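Local structure of 2-Keto-3-deoxy-(6-phospho-)gluconate aldolase (Thermoproteus tenax, 2R91) at residues Tyr85-Gly90 with Ala120-Val125; Ala59-Ser62 with Arg66-Val69. The protein is an aldolase of the dihydrodipicolinate synthetase family, whose chain folds as a TIM barrel and assembles into a group of four. One frame throughout, in Å; residues are numbered along the deposited sequence.

Contact 1: Tyr85-Gly90 with Ala120-Val125; sequences YAESRG and AVSIPV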
# COMPACT_ATOMS: atom_id res chain seq x y z
N TYR A 85 -29.15 12.23 -20.29
CA TYR A 85 -29.28 11.54 -21.57
C TYR A 85 -29.64 10.06 -21.39
O TYR A 85 -30.57 9.53 -22.04
CB TYR A 85 -27.98 11.64 -22.38
CG TYR A 85 -28.10 11.12 -23.79
CD1 TYR A 85 -28.84 11.85 -24.75
CD2 TYR A 85 -27.52 9.92 -24.18
CE1 TYR A 85 -29.00 11.39 -26.03
CE2 TYR A 85 -27.65 9.45 -25.48
CZ TYR A 85 -28.40 10.21 -26.40
OH TYR A 85 -28.54 9.80 -27.69
N ALA A 86 -28.90 9.37 -20.52
CA ALA A 86 -29.16 7.96 -20.24
C ALA A 86 -30.60 7.76 -19.74
O ALA A 86 -31.31 6.86 -20.19
CB ALA A 86 -28.16 7.45 -19.19
N GLU A 87 -31.02 8.61 -18.82
CA GLU A 87 -32.38 8.54 -18.32
C GLU A 87 -33.42 8.69 -19.45
O GLU A 87 -34.42 7.97 -19.48
CB GLU A 87 -32.60 9.61 -17.27
CG GLU A 87 -34.02 9.56 -16.68
CD GLU A 87 -34.18 10.59 -15.60
OE1 GLU A 87 -34.06 11.79 -15.91
OE2 GLU A 87 -34.37 10.22 -14.44
N SER A 88 -33.16 9.60 -20.38
CA SER A 88 -34.11 9.83 -21.49
C SER A 88 -34.14 8.65 -22.43
O SER A 88 -35.17 8.37 -23.07
CB SER A 88 -33.76 11.10 -22.26
OG SER A 88 -32.64 10.90 -23.12
N ARG A 89 -33.01 7.93 -22.50
CA ARG A 89 -32.93 6.72 -23.33
C ARG A 89 -33.48 5.45 -22.65
O ARG A 89 -33.45 4.37 -23.22
CB ARG A 89 -31.49 6.52 -23.84
CG ARG A 89 -31.02 7.65 -24.75
CD ARG A 89 -31.84 7.64 -26.01
NE ARG A 89 -31.46 8.63 -27.02
CZ ARG A 89 -32.07 9.80 -27.21
NH1 ARG A 89 -33.06 10.16 -26.42
NH2 ARG A 89 -31.69 10.61 -28.18
N GLY A 90 -34.00 5.60 -21.45
CA GLY A 90 -34.66 4.49 -20.78
C GLY A 90 -33.76 3.60 -19.90
O GLY A 90 -34.14 2.48 -19.57
N ALA A 120 -29.70 15.53 -10.53
CA ALA A 120 -29.86 15.64 -11.97
C ALA A 120 -30.92 14.69 -12.57
O ALA A 120 -31.42 14.92 -13.66
CB ALA A 120 -28.50 15.41 -12.67
N VAL A 121 -31.21 13.60 -11.88
CA VAL A 121 -32.09 12.58 -12.45
C VAL A 121 -33.05 12.03 -11.41
O VAL A 121 -32.86 12.22 -10.21
CB VAL A 121 -31.27 11.36 -13.04
CG1 VAL A 121 -30.36 11.81 -14.21
CG2 VAL A 121 -30.42 10.68 -11.93
N SER A 122 -34.06 11.32 -11.89
CA SER A 122 -35.04 10.66 -11.04
C SER A 122 -34.73 9.18 -10.86
O SER A 122 -35.08 8.60 -9.83
CB SER A 122 -36.44 10.80 -11.65
OG SER A 122 -36.73 12.18 -11.78
N ILE A 123 -34.12 8.56 -11.87
CA ILE A 123 -33.76 7.15 -11.76
C ILE A 123 -32.65 6.98 -10.69
O ILE A 123 -31.98 7.94 -10.34
CB ILE A 123 -33.34 6.56 -13.13
CG1 ILE A 123 -32.16 7.35 -13.74
CG2 ILE A 123 -34.53 6.51 -14.09
CD1 ILE A 123 -31.59 6.68 -15.00
N PRO A 124 -32.49 5.76 -10.14
CA PRO A 124 -31.50 5.49 -9.09
C PRO A 124 -30.07 5.80 -9.55
O PRO A 124 -29.71 5.54 -10.71
CB PRO A 124 -31.63 3.98 -8.87
CG PRO A 124 -33.02 3.65 -9.33
CD PRO A 124 -33.26 4.56 -10.50
N VAL A 125 -29.29 6.39 -8.66
CA VAL A 125 -27.86 6.59 -8.89
C VAL A 125 -27.06 5.55 -8.07
O VAL A 125 -27.28 5.41 -6.86
CB VAL A 125 -27.44 8.02 -8.48
CG1 VAL A 125 -25.90 8.17 -8.48
CG2 VAL A 125 -28.10 9.06 -9.42
O HOH W 1 -36.19 13.23 -14.11

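Contact 2: Ala59-Ser62 with Arg66-Val69; sequences AATS and RVIV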
# COMPACT_ATOMS: atom_id res chain seq x y z
N ALA A 59 -26.64 2.44 -28.20
CA ALA A 59 -26.47 1.04 -28.64
C ALA A 59 -26.94 0.07 -27.57
O ALA A 59 -27.59 -0.92 -27.89
CB ALA A 59 -24.98 0.76 -29.05
N ALA A 60 -26.60 0.35 -26.31
CA ALA A 60 -26.95 -0.56 -25.21
C ALA A 60 -28.46 -0.59 -25.00
O ALA A 60 -29.07 -1.67 -24.93
CB ALA A 60 -26.22 -0.13 -23.88
N THR A 61 -29.08 0.60 -24.89
CA THR A 61 -30.53 0.67 -24.68
C THR A 61 -31.35 0.16 -25.89
O THR A 61 -32.47 -0.29 -25.74
CB THR A 61 -31.04 2.08 -24.25
OG1 THR A 61 -30.67 3.06 -25.24
CG2 THR A 61 -30.46 2.47 -22.89
N SER A 62 -30.80 0.18 -27.10
CA SER A 62 -31.56 -0.43 -28.16
C SER A 62 -31.33 -1.96 -28.26
O SER A 62 -32.15 -2.67 -28.84
CB SER A 62 -31.43 0.33 -29.48
OG SER A 62 -30.13 0.25 -30.01
N ARG A 66 -32.62 -3.99 -20.05
CA ARG A 66 -32.19 -3.47 -18.74
C ARG A 66 -30.74 -2.96 -18.83
O ARG A 66 -29.81 -3.75 -19.06
CB ARG A 66 -32.28 -4.55 -17.66
CG ARG A 66 -33.69 -5.13 -17.48
CD ARG A 66 -33.80 -6.07 -16.27
NE ARG A 66 -33.43 -5.35 -15.07
CZ ARG A 66 -33.14 -5.90 -13.90
NH1 ARG A 66 -33.20 -7.22 -13.78
NH2 ARG A 66 -32.80 -5.13 -12.88
N VAL A 67 -30.56 -1.66 -18.63
CA VAL A 67 -29.27 -1.00 -18.91
C VAL A 67 -28.95 -0.04 -17.79
O VAL A 67 -29.81 0.77 -17.37
CB VAL A 67 -29.29 -0.23 -20.28
CG1 VAL A 67 -28.03 0.58 -20.47
CG2 VAL A 67 -29.46 -1.17 -21.46
N ILE A 68 -27.73 -0.13 -17.26
CA ILE A 68 -27.22 0.89 -16.35
C ILE A 68 -26.04 1.56 -17.04
O ILE A 68 -25.18 0.87 -17.59
CB ILE A 68 -26.75 0.28 -14.99
CG1 ILE A 68 -27.92 -0.39 -14.26
CG2 ILE A 68 -26.03 1.33 -14.11
CD1 ILE A 68 -27.46 -1.22 -12.97
N VAL A 69 -26.00 2.89 -17.03
CA VAL A 69 -24.94 3.62 -17.71
C VAL A 69 -23.98 4.27 -16.69
O VAL A 69 -24.41 4.98 -15.76
CB VAL A 69 -25.50 4.71 -18.70
CG1 VAL A 69 -24.38 5.41 -19.45
CG2 VAL A 69 -26.49 4.07 -19.70

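Contact 1: Tyr85-Gly90 with Ala120-Val125
The flat carboxylate of E87 carries the contact, presenting OE2 to two successive backbone amides of the 120-125 segment. S122 N donates to the syn lone pair of E87 OE2 at 2.8 Å, with an N-H...O angle of 152°. I123 N meets E87 OE2 nearly along its C-O axis, at 3.1 Å and 155°. V121 adds a carbon neighbour, its CB standing 3.6 Å from E87 OE2. The other oxygen, E87 OE1, accepts from a water at 3.1 Å, and this water lies 2.6 Å from S122 OG, linking the two side chains a second time. Within 85-90 the R89 side chain lies over one face of the Y85 ring, its CG displaced toward the rim, and Y85 CE1 stands above one face of the guanidinium. The Y85 hydroxyl and R89 NE share D58 of helix 50-63 as partner.

Chi1 of -179° turns E87 CG away from the backbone N, and the extended chain carries the carboxylate out to the loop. The I123 side chain runs alongside that of E87 but heads the other way, I123 CD1 coming within 3.8 Å of E87 CB and I123 CG2 lying 4.0 Å from E87 CG, so methylene and methyl groups line the way to the carboxylate. Two N-H dipoles converging on OE2 probably stabilise its negative charge. Helix 76-88 ends just beyond E87, where G90, with positive phi, closes a Schellman motif and its N bonds to E87 O.

I123 and A86 both rest on V94 of strand 93-96. The arrangement belongs to the outer layer of a TIM barrel: the last turn of one helix is tied, through a carboxylate, to the loop that leads from the next helix, 107-120, into strand 125-129.

Contact 2: Ala59-Ser62 with Arg66-Val69
V67, at the start of strand 67-70, sends its whole side chain against the last turns of helix 50-63. Its CB already touches the helix, V67 CB lying 3.9 Å from T61 CG2. With chi1 at 173°, V67 CG1 points away from its own backbone N and touches two helix methyls, A60 CB and T61 CG2, both at 3.9 Å. The other branch, V67 CG2, lies beside its own backbone N and comes up to the helix backbone, where A60 O is 3.5 Å away and A60 C only slightly farther. Beyond that carbonyl, T61 CA lies 3.9 Å from V67 CG2. CG1 thus meets side-chain methyls, while CG2 covers the main chain at A60 C, A60 O and T61 CA.

The T61 side chain lies roughly perpendicular to that of V67 and divides its two ends between two jobs. OG1, with chi1 at 58°, turns back along the helix and bonds to T57 O, which leaves the methyl CG2 to face the strand. A60 is shared as well, since its CB also meets F21 of helix 18-30.

On the strand, side chains alternate: V67 and V69 point to the helix, whereas I68 points away from it and packs on residues of strands 35-38 and 93-96. R66 also turns from the helix, its guanidinium forming salt bridges with E92 and E2. The main chain of V67 is hydrogen-bonded to E92, which holds the valine in the sheet while its methyls meet the helix.

The second half of a beta-alpha-beta unit is thus closed by methyl groups. The threonine hydroxyl is satisfied within its own helix, so the contact probably depends on dispersion, the exclusion of water and the close fit of methyl groups rather than on directed bonds.

How the contacts relate
The two contacts follow one another along the chain: contact 2 closes the turn from helix 50-63 into strand 67-70, and helix 76-88, which bears residues 85-90 of contact 1, comes next. Their centres are 11 Å apart, and they touch directly. A86 CB packs on V69 CG2 at 3.8 Å, and R89 O lies 3.5 Å from T61 CB. Contact 2 is the deeper: its centre lies about 13 Å from the centre of the chain, that of contact 1 about 19 Å. Both sit where strands begin, whereas the active sites of TIM barrels lie at the strands' C-terminal ends.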